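Local coordinates for zinc-binding protein TroA (Treponema pallidum, PDB 1K0F) that binds zinc with high affinity in the periplasm and hands it to the membrane permease of an ABC transporter for import into the cytoplasm, at residues A[101-106]-A[171-176]; A[148-153]-A[266-271]; A[161-166]-A[179-184]. One frame throughout, in Å; residues are numbered along the deposited sequence.

From the N terminus, 101-106 is the first segment, just ahead of helix 107-124, and interaction 1 closes its loop at 171-176. Before that loop is complete, 148-153 on the long helix 129-156 opens another, which interaction 2 closes only at 266-271, near the C terminus; these two loops cross. Interaction 3, a short loop from 161-166 to 179-184, is nested within interaction 2 and crosses interaction 1, because helix 172-178 lies between its strands. The three meet in one core: Phe174 of interaction 1 packs against Ile268 of interaction 2 and Phe180 of interaction 3. The metal-site loop, a parallel helix pair and a beta-alpha-beta unit are thereby tied together.

Interaction 1. Residues A[101-106]-A[171-176]; sequences PHVWFD and FGYFSR
Phe171, at the N-cap of helix 172-178, lays its ring on that of Phe105 as an offset stack, the centroids 4.4 Å apart and the planes 21° from parallel. Phe171 CE2 sits over the rim of one face of Phe105, while Trp104 NE1 lies over the opposite face, so the Phe105 ring is held between two neighbours. Two residues on, Tyr173 has CG anti to its carbonyl carbon (chi1 -63°), and its ring lies beneath Val103: Val103 CA stands 4.2 Å from the centroid, only 7° off the normal, in a CH-pi contact. The two side chains lie side by side, pointing the same way, and Val103 CG1 touches Tyr173 CZ at 3.3 Å. The hydroxyl bonds to the carbonyl of Asp100. Phe174 brings its CB to within 3.9 Å of Phe105 CB, and the carbonyl oxygen of Phe105 approaches the edge of the Phe174 ring. At Arg176, NH2 bonds to Gln90 O and stays 4.3 Å from Asp106 OD2, too far for a salt bridge. Asp100 also holds His102 ND1 through its carboxylate, acting as a second-shell residue that links Tyr173 to the zinc site of His37, His102, His168 and Asp248, metal-free in this closed form.

Interaction 2. Residues A[148-153]-A[266-271]; sequences AYVRRK and HNIDTI
Tyr149 turns its CG anti to the backbone N (chi1 174°), whereas Asp269 has CG anti to its carbonyl carbon (chi1 -78°), and from these two stems the phenol and the carboxylate converge. Tyr149 OH donates to Asp269 OD1 in a very short hydrogen bond, modelled at 2.5 Å, a length that is doubtful in detail. The side chains cross at about a right angle, and OD1 lies in the plane of the ring, at its edge; the ring and carboxylate planes are well out of parallel. Lys153 CG rests over the rim of one face of the Tyr149 ring, and beyond CG the chain bends at chi2. Its NZ makes a long salt bridge to the same OD1, at 3.9 Å, so a phenol and an ammonium share one carboxylate oxygen.

Ile268 forms the apolar half of the contact, its atoms spread over three neighbours. The Tyr149 and Ile268 side chains slide past each other in opposite directions, with Ile268 CG2 3.4 Å from Tyr149 CE2. Ile268 CG1 lies 3.6 Å from Lys153 CB, and CD1 reaches Val150 CG1, also at 3.6 Å. Val150 and Ile268 both touch Phe174 as well, on the buried side. An interface apolar within and polar at its margin is seen here in a nearly parallel helix pair: the segment axes approach to 9.9 Å at 9°, joining the long helix 129-156 to helix 260-273.

Interaction 3. Residues A[161-166]-A[179-184]; sequences RRVLVT and GFEVKG
Arg162 and Phe180 cross at about a right angle just ahead of the two strands, the guanidinium and ring planes 71° apart. The contact is made by the aliphatic part of the arginine: CG lies 4.1 Å from the centroid of the Phe180 ring in an off-centre CH-pi contact, 29° off the normal, and the chain runs on extended to NE, which has weak bonds to Ala154 O and Leu157 O. Arg162 O, meanwhile, approaches the edge of the same ring.

Farther along, paired residues of the parallel strands send their side chains to the same face. Val163 and Glu181 lie side by side, pointing the same way, with Val163 CG2 3.4 Å from Glu181 CB. Glu181 then bends at chi2, and its OE2 forms salt bridges with Lys183 NZ, at 3.3 Å, and with Arg209. The Val165 and Lys183 side chains cross at a slant, with Val165 CG2 3.7 Å from Lys183 CB. On the other face Leu164 CD2 meets Val182 CG1 at 3.8 Å. Backbone bonds fix this register; in the straightest, Thr166 N donates to Lys183 O at 2.7 Å and 156°.

The strands belong to a beta-alpha-beta unit whose connecting helix, 172-178, packs on the Leu164 and Val182 face, while helix 196-208 covers Val163 and Val165. Strand 213-217 lies on the far side of strand 163-166 from strand 181-184, bonded through Phe215 to Val165.

Interaction 1. Residues A[101-106]-A[171-176]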
loop_
_atom_site.group_PDB
_atom_site.type_symbol
_atom_site.label_atom_id
_atom_site.label_comp_id
_atom_site.label_asym_id
_atom_site.label_seq_id
_atom_site.Cartn_x
_atom_site.Cartn_y
_atom_site.Cartn_z
ATOM N N PRO A 101 4.362 4.395 -6.764
ATOM C CA PRO A 101 4.464 4.692 -5.330
ATOM C C PRO A 101 4.091 3.568 -4.370
ATOM O O PRO A 101 4.229 3.724 -3.158
ATOM C CB PRO A 101 3.554 5.898 -5.158
ATOM C CG PRO A 101 2.554 5.794 -6.281
ATOM C CD PRO A 101 3.080 4.850 -7.322
ATOM N N HIS A 102 3.635 2.441 -4.904
ATOM C CA HIS A 102 3.217 1.316 -4.074
ATOM C C HIS A 102 4.351 0.406 -3.659
ATOM O O HIS A 102 4.262 -0.810 -3.788
ATOM C CB HIS A 102 2.149 0.532 -4.809
ATOM C CG HIS A 102 1.025 1.385 -5.303
ATOM N ND1 HIS A 102 1.074 2.055 -6.507
ATOM C CD2 HIS A 102 -0.164 1.707 -4.740
ATOM C CE1 HIS A 102 -0.038 2.751 -6.667
ATOM N NE2 HIS A 102 -0.807 2.555 -5.608
ATOM N N VAL A 103 5.401 1.014 -3.128
ATOM C CA VAL A 103 6.590 0.296 -2.694
ATOM C C VAL A 103 6.405 -0.552 -1.435
ATOM O O VAL A 103 7.216 -1.424 -1.135
ATOM C CB VAL A 103 7.744 1.285 -2.459
ATOM C CG1 VAL A 103 8.103 1.979 -3.768
ATOM C CG2 VAL A 103 7.333 2.304 -1.419
ATOM N N TRP A 104 5.337 -0.297 -0.696
ATOM C CA TRP A 104 5.089 -1.061 0.514
ATOM C C TRP A 104 4.661 -2.472 0.153
ATOM O O TRP A 104 4.226 -3.233 1.018
ATOM C CB TRP A 104 3.983 -0.410 1.328
ATOM C CG TRP A 104 2.761 -0.224 0.532
ATOM C CD1 TRP A 104 1.829 -1.172 0.222
ATOM C CD2 TRP A 104 2.341 0.981 -0.104
ATOM N NE1 TRP A 104 0.849 -0.628 -0.570
ATOM C CE2 TRP A 104 1.138 0.693 -0.786
ATOM C CE3 TRP A 104 2.863 2.277 -0.161
ATOM C CZ2 TRP A 104 0.449 1.656 -1.519
ATOM C CZ3 TRP A 104 2.180 3.235 -0.892
ATOM C CH2 TRP A 104 0.984 2.919 -1.560
ATOM N N PHE A 105 4.749 -2.809 -1.129
ATOM C CA PHE A 105 4.377 -4.145 -1.556
ATOM C C PHE A 105 5.615 -4.973 -1.850
ATOM O O PHE A 105 5.521 -6.138 -2.227
ATOM C CB PHE A 105 3.433 -4.096 -2.753
ATOM C CG PHE A 105 1.984 -3.992 -2.358
ATOM C CD1 PHE A 105 1.510 -4.665 -1.238
ATOM C CD2 PHE A 105 1.106 -3.192 -3.079
ATOM C CE1 PHE A 105 0.179 -4.542 -0.840
ATOM C CE2 PHE A 105 -0.222 -3.059 -2.694
ATOM C CZ PHE A 105 -0.689 -3.732 -1.567
ATOM N N ASP A 106 6.777 -4.344 -1.693
ATOM C CA ASP A 106 8.049 -5.029 -1.826
ATOM C C ASP A 106 8.622 -4.870 -0.419
ATOM O O ASP A 106 9.338 -3.915 -0.131
ATOM C CB ASP A 106 8.972 -4.366 -2.848
ATOM C CG ASP A 106 10.284 -5.130 -3.026
ATOM O OD1 ASP A 106 10.629 -5.944 -2.137
ATOM O OD2 ASP A 106 10.972 -4.924 -4.052
ATOM N N PHE A 171 0.273 -3.143 -7.662
ATOM C CA PHE A 171 1.071 -4.273 -7.220
ATOM C C PHE A 171 2.270 -4.505 -8.106
ATOM O O PHE A 171 2.824 -5.595 -8.135
ATOM C CB PHE A 171 0.215 -5.537 -7.155
ATOM C CG PHE A 171 -0.897 -5.463 -6.144
ATOM C CD1 PHE A 171 -2.158 -5.008 -6.513
ATOM C CD2 PHE A 171 -0.691 -5.862 -4.832
ATOM C CE1 PHE A 171 -3.199 -4.949 -5.589
ATOM C CE2 PHE A 171 -1.730 -5.807 -3.896
ATOM C CZ PHE A 171 -2.986 -5.350 -4.277
ATOM N N GLY A 172 2.670 -3.471 -8.834
ATOM C CA GLY A 172 3.824 -3.586 -9.709
ATOM C C GLY A 172 5.040 -4.169 -8.999
ATOM O O GLY A 172 5.638 -5.138 -9.484
ATOM N N TYR A 173 5.416 -3.580 -7.861
ATOM C CA TYR A 173 6.560 -4.073 -7.097
ATOM C C TYR A 173 6.231 -5.455 -6.556
ATOM O O TYR A 173 7.103 -6.307 -6.428
ATOM C CB TYR A 173 6.882 -3.146 -5.932
ATOM C CG TYR A 173 7.304 -1.759 -6.338
ATOM C CD1 TYR A 173 8.585 -1.289 -6.066
ATOM C CD2 TYR A 173 6.396 -0.881 -6.918
ATOM C CE1 TYR A 173 8.943 0.026 -6.350
ATOM C CE2 TYR A 173 6.747 0.427 -7.200
ATOM C CZ TYR A 173 8.011 0.878 -6.917
ATOM O OH TYR A 173 8.323 2.191 -7.182
ATOM N N PHE A 174 4.962 -5.671 -6.230
ATOM C CA PHE A 174 4.534 -6.966 -5.722
ATOM C C PHE A 174 4.844 -7.998 -6.811
ATOM O O PHE A 174 5.330 -9.096 -6.529
ATOM C CB PHE A 174 3.031 -6.944 -5.408
ATOM C CG PHE A 174 2.470 -8.281 -5.006
ATOM C CD1 PHE A 174 2.575 -8.730 -3.693
ATOM C CD2 PHE A 174 1.846 -9.098 -5.952
ATOM C CE1 PHE A 174 2.070 -9.970 -3.328
ATOM C CE2 PHE A 174 1.338 -10.339 -5.599
ATOM C CZ PHE A 174 1.449 -10.779 -4.288
ATOM N N SER A 175 4.573 -7.623 -8.057
ATOM C CA SER A 175 4.824 -8.501 -9.183
ATOM C C SER A 175 6.325 -8.677 -9.363
ATOM O O SER A 175 6.818 -9.802 -9.448
ATOM C CB SER A 175 4.204 -7.914 -10.457
ATOM O OG SER A 175 5.103 -7.050 -11.141
ATOM N N ARG A 176 7.051 -7.561 -9.397
ATOM C CA ARG A 176 8.496 -7.590 -9.580
ATOM C C ARG A 176 9.215 -8.340 -8.462
ATOM O O ARG A 176 10.219 -9.009 -8.699
ATOM C CB ARG A 176 9.035 -6.160 -9.670
ATOM C CG ARG A 176 10.551 -6.061 -9.662
ATOM C CD ARG A 176 11.006 -4.630 -9.863
ATOM N NE ARG A 176 11.326 -3.987 -8.594
ATOM C CZ ARG A 176 11.956 -2.821 -8.474
ATOM N NH1 ARG A 176 12.343 -2.154 -9.551
ATOM N NH2 ARG A 176 12.208 -2.324 -7.268
#

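Interaction 2. Residues A[148-153]-A[266-271]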
loop_
_atom_site.group_PDB
_atom_site.type_symbol
_atom_site.label_atom_id
_atom_site.label_comp_id
_atom_site.label_asym_id
_atom_site.label_seq_id
_atom_site.Cartn_x
_atom_site.Cartn_y
_atom_site.Cartn_z
ATOM N N ALA A 148 9.886 -12.770 3.328
ATOM C CA ALA A 148 10.213 -14.168 3.098
ATOM C C ALA A 148 8.943 -14.945 2.826
ATOM O O ALA A 148 8.816 -15.612 1.802
ATOM C CB ALA A 148 10.929 -14.739 4.308
ATOM N N TYR A 149 8.006 -14.834 3.761
ATOM C CA TYR A 149 6.719 -15.510 3.693
ATOM C C TYR A 149 6.014 -15.249 2.369
ATOM O O TYR A 149 5.586 -16.183 1.698
ATOM C CB TYR A 149 5.853 -15.042 4.867
ATOM C CG TYR A 149 4.422 -15.538 4.879
ATOM C CD1 TYR A 149 4.074 -16.711 5.553
ATOM C CD2 TYR A 149 3.401 -14.802 4.270
ATOM C CE1 TYR A 149 2.747 -17.134 5.628
ATOM C CE2 TYR A 149 2.072 -15.217 4.340
ATOM C CZ TYR A 149 1.755 -16.379 5.021
ATOM O OH TYR A 149 0.441 -16.776 5.118
ATOM N N VAL A 150 5.907 -13.979 1.991
ATOM C CA VAL A 150 5.240 -13.605 0.749
ATOM C C VAL A 150 5.926 -14.204 -0.469
ATOM O O VAL A 150 5.294 -14.414 -1.503
ATOM C CB VAL A 150 5.173 -12.075 0.582
ATOM C CG1 VAL A 150 4.533 -11.722 -0.755
ATOM C CG2 VAL A 150 4.377 -11.466 1.731
ATOM N N ARG A 151 7.225 -14.457 -0.364
ATOM C CA ARG A 151 7.929 -15.056 -1.484
ATOM C C ARG A 151 7.645 -16.549 -1.436
ATOM O O ARG A 151 7.240 -17.138 -2.435
ATOM C CB ARG A 151 9.433 -14.801 -1.407
ATOM C CG ARG A 151 10.111 -14.906 -2.777
ATOM C CD ARG A 151 11.542 -14.369 -2.770
ATOM N NE ARG A 151 11.776 -13.388 -3.829
ATOM C CZ ARG A 151 12.076 -12.111 -3.604
ATOM N NH1 ARG A 151 12.179 -11.656 -2.360
ATOM N NH2 ARG A 151 12.278 -11.286 -4.624
ATOM N N ARG A 152 7.856 -17.156 -0.271
ATOM C CA ARG A 152 7.585 -18.576 -0.103
ATOM C C ARG A 152 6.188 -18.794 -0.660
ATOM O O ARG A 152 6.004 -19.492 -1.655
ATOM C CB ARG A 152 7.621 -18.951 1.382
ATOM C CG ARG A 152 7.025 -20.325 1.708
ATOM C CD ARG A 152 7.242 -20.699 3.173
ATOM N NE ARG A 152 7.281 -19.517 4.034
ATOM C CZ ARG A 152 7.591 -19.538 5.327
ATOM N NH1 ARG A 152 7.896 -20.680 5.928
ATOM N NH2 ARG A 152 7.591 -18.412 6.025
ATOM N N LYS A 153 5.214 -18.165 -0.010
ATOM C CA LYS A 153 3.813 -18.239 -0.411
ATOM C C LYS A 153 3.648 -18.117 -1.926
ATOM O O LYS A 153 3.080 -18.996 -2.572
ATOM C CB LYS A 153 3.019 -17.132 0.282
ATOM C CG LYS A 153 2.290 -17.600 1.518
ATOM C CD LYS A 153 1.052 -18.382 1.137
ATOM C CE LYS A 153 0.269 -18.808 2.362
ATOM N NZ LYS A 153 -1.145 -19.137 2.017
ATOM N N HIS A 266 -2.655 -10.974 4.613
ATOM C CA HIS A 266 -3.991 -11.195 4.105
ATOM C C HIS A 266 -3.928 -11.236 2.599
ATOM O O HIS A 266 -4.553 -12.080 1.960
ATOM C CB HIS A 266 -4.935 -10.068 4.495
ATOM C CG HIS A 266 -6.082 -9.904 3.545
ATOM N ND1 HIS A 266 -7.303 -10.509 3.743
ATOM C CD2 HIS A 266 -6.152 -9.295 2.337
ATOM C CE1 HIS A 266 -8.078 -10.271 2.700
ATOM N NE2 HIS A 266 -7.401 -9.545 1.834
ATOM N N ASN A 267 -3.173 -10.303 2.037
ATOM C CA ASN A 267 -3.054 -10.202 0.591
ATOM C C ASN A 267 -2.590 -11.500 -0.056
ATOM O O ASN A 267 -3.356 -12.141 -0.772
ATOM C CB ASN A 267 -2.124 -9.034 0.228
ATOM C CG ASN A 267 -2.878 -7.695 0.107
ATOM O OD1 ASN A 267 -4.047 -7.577 0.495
ATOM N ND2 ASN A 267 -2.201 -6.685 -0.431
ATOM N N ILE A 268 -1.343 -11.898 0.194
ATOM C CA ILE A 268 -0.804 -13.134 -0.375
ATOM C C ILE A 268 -1.650 -14.347 -0.011
ATOM O O ILE A 268 -1.833 -15.255 -0.823
ATOM C CB ILE A 268 0.658 -13.385 0.089
ATOM C CG1 ILE A 268 1.414 -14.121 -1.004
ATOM C CG2 ILE A 268 0.698 -14.212 1.372
ATOM C CD1 ILE A 268 1.681 -13.267 -2.198
ATOM N N ASP A 269 -2.175 -14.375 1.207
ATOM C CA ASP A 269 -2.994 -15.504 1.597
ATOM C C ASP A 269 -4.139 -15.530 0.607
ATOM O O ASP A 269 -4.207 -16.392 -0.256
ATOM C CB ASP A 269 -3.522 -15.312 3.024
ATOM C CG ASP A 269 -2.474 -15.622 4.075
ATOM O OD1 ASP A 269 -1.280 -15.616 3.734
ATOM O OD2 ASP A 269 -2.849 -15.863 5.242
ATOM N N THR A 270 -5.023 -14.547 0.721
ATOM C CA THR A 270 -6.189 -14.437 -0.148
ATOM C C THR A 270 -5.911 -14.738 -1.615
ATOM O O THR A 270 -6.651 -15.489 -2.256
ATOM C CB THR A 270 -6.789 -13.029 -0.049
ATOM O OG1 THR A 270 -7.369 -12.860 1.251
ATOM C CG2 THR A 270 -7.856 -12.817 -1.119
ATOM N N ILE A 271 -4.833 -14.164 -2.139
ATOM C CA ILE A 271 -4.488 -14.335 -3.544
ATOM C C ILE A 271 -4.136 -15.759 -3.942
ATOM O O ILE A 271 -4.875 -16.389 -4.704
ATOM C CB ILE A 271 -3.338 -13.393 -3.949
ATOM C CG1 ILE A 271 -3.827 -11.943 -3.915
ATOM C CG2 ILE A 271 -2.839 -13.731 -5.356
ATOM C CD1 ILE A 271 -2.734 -10.943 -4.118
#

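Interaction 3. Residues A[161-166]-A[179-184]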
loop_
_atom_site.group_PDB
_atom_site.type_symbol
_atom_site.label_atom_id
_atom_site.label_comp_id
_atom_site.label_asym_id
_atom_site.label_seq_id
_atom_site.Cartn_x
_atom_site.Cartn_y
_atom_site.Cartn_z
ATOM N N ARG A 161 -0.279 -19.649 -12.664
ATOM C CA ARG A 161 -1.356 -19.205 -11.781
ATOM C C ARG A 161 -1.060 -17.858 -11.108
ATOM O O ARG A 161 -1.952 -17.235 -10.528
ATOM C CB ARG A 161 -1.610 -20.267 -10.703
ATOM C CG ARG A 161 -1.991 -21.644 -11.248
ATOM C CD ARG A 161 -3.046 -22.337 -10.374
ATOM N NE ARG A 161 -3.887 -23.263 -11.136
ATOM C CZ ARG A 161 -5.201 -23.129 -11.293
ATOM N NH1 ARG A 161 -5.828 -22.102 -10.740
ATOM N NH2 ARG A 161 -5.884 -24.017 -12.007
ATOM N N ARG A 162 0.188 -17.407 -11.200
ATOM C CA ARG A 162 0.596 -16.153 -10.583
ATOM C C ARG A 162 0.139 -14.903 -11.332
ATOM O O ARG A 162 0.681 -13.825 -11.130
ATOM C CB ARG A 162 2.112 -16.128 -10.429
ATOM C CG ARG A 162 2.655 -17.057 -9.354
ATOM C CD ARG A 162 4.180 -16.963 -9.308
ATOM N NE ARG A 162 4.827 -18.185 -8.835
ATOM C CZ ARG A 162 5.993 -18.645 -9.285
ATOM N NH1 ARG A 162 6.657 -17.988 -10.232
ATOM N NH2 ARG A 162 6.501 -19.762 -8.780
ATOM N N VAL A 163 -0.851 -15.043 -12.198
ATOM C CA VAL A 163 -1.361 -13.894 -12.942
ATOM C C VAL A 163 -2.442 -13.243 -12.090
ATOM O O VAL A 163 -3.532 -13.795 -11.946
ATOM C CB VAL A 163 -1.998 -14.315 -14.284
ATOM C CG1 VAL A 163 -2.577 -13.104 -14.983
ATOM C CG2 VAL A 163 -0.967 -14.999 -15.163
ATOM N N LEU A 164 -2.148 -12.086 -11.508
ATOM C CA LEU A 164 -3.140 -11.413 -10.673
ATOM C C LEU A 164 -3.732 -10.155 -11.298
ATOM O O LEU A 164 -3.018 -9.255 -11.735
ATOM C CB LEU A 164 -2.539 -11.073 -9.302
ATOM C CG LEU A 164 -3.186 -9.963 -8.464
ATOM C CD1 LEU A 164 -4.336 -10.511 -7.624
ATOM C CD2 LEU A 164 -2.119 -9.356 -7.568
ATOM N N VAL A 165 -5.055 -10.110 -11.340
ATOM C CA VAL A 165 -5.755 -8.959 -11.879
ATOM C C VAL A 165 -6.528 -8.387 -10.698
ATOM O O VAL A 165 -7.273 -9.098 -10.023
ATOM C CB VAL A 165 -6.719 -9.362 -13.019
ATOM C CG1 VAL A 165 -7.520 -8.153 -13.472
ATOM C CG2 VAL A 165 -5.933 -9.933 -14.191
ATOM N N THR A 166 -6.333 -7.100 -10.439
ATOM C CA THR A 166 -6.984 -6.446 -9.316
ATOM C C THR A 166 -7.652 -5.128 -9.686
ATOM O O THR A 166 -7.580 -4.683 -10.829
ATOM C CB THR A 166 -5.962 -6.165 -8.219
ATOM O OG1 THR A 166 -4.745 -5.720 -8.827
ATOM C CG2 THR A 166 -5.690 -7.426 -7.405
ATOM N N GLY A 179 7.118 -12.285 -8.247
ATOM C CA GLY A 179 6.702 -12.892 -9.507
ATOM C C GLY A 179 5.220 -13.159 -9.703
ATOM O O GLY A 179 4.725 -14.252 -9.425
ATOM N N PHE A 180 4.509 -12.154 -10.198
ATOM C CA PHE A 180 3.081 -12.275 -10.444
ATOM C C PHE A 180 2.738 -11.444 -11.676
ATOM O O PHE A 180 3.165 -10.289 -11.812
ATOM C CB PHE A 180 2.275 -11.756 -9.245
ATOM C CG PHE A 180 2.075 -12.769 -8.145
ATOM C CD1 PHE A 180 2.867 -12.741 -7.002
ATOM C CD2 PHE A 180 1.073 -13.727 -8.236
ATOM C CE1 PHE A 180 2.658 -13.646 -5.964
ATOM C CE2 PHE A 180 0.857 -14.640 -7.202
ATOM C CZ PHE A 180 1.652 -14.597 -6.064
ATOM N N GLU A 181 1.994 -12.042 -12.595
ATOM C CA GLU A 181 1.585 -11.315 -13.777
ATOM C C GLU A 181 0.424 -10.477 -13.267
ATOM O O GLU A 181 -0.689 -10.969 -13.104
ATOM C CB GLU A 181 1.119 -12.278 -14.870
ATOM C CG GLU A 181 0.439 -11.594 -16.040
ATOM C CD GLU A 181 0.955 -12.077 -17.375
ATOM O OE1 GLU A 181 2.099 -12.586 -17.426
ATOM O OE2 GLU A 181 0.213 -11.943 -18.371
ATOM N N VAL A 182 0.688 -9.215 -12.980
ATOM C CA VAL A 182 -0.366 -8.367 -12.470
ATOM C C VAL A 182 -0.999 -7.475 -13.521
ATOM O O VAL A 182 -0.375 -7.107 -14.517
ATOM C CB VAL A 182 0.146 -7.502 -11.322
ATOM C CG1 VAL A 182 0.537 -8.392 -10.161
ATOM C CG2 VAL A 182 1.327 -6.666 -11.782
ATOM N N LYS A 183 -2.260 -7.143 -13.287
ATOM C CA LYS A 183 -3.023 -6.290 -14.172
ATOM C C LYS A 183 -4.055 -5.668 -13.259
ATOM O O LYS A 183 -4.485 -6.301 -12.301
ATOM C CB LYS A 183 -3.720 -7.120 -15.246
ATOM C CG LYS A 183 -2.776 -7.816 -16.228
ATOM C CD LYS A 183 -2.641 -7.016 -17.524
ATOM C CE LYS A 183 -1.872 -7.769 -18.602
ATOM N NZ LYS A 183 -1.479 -9.141 -18.145
ATOM N N GLY A 184 -4.452 -4.438 -13.547
ATOM C CA GLY A 184 -5.436 -3.780 -12.712
ATOM C C GLY A 184 -6.479 -3.059 -13.534
ATOM O O GLY A 184 -6.156 -2.459 -14.554
#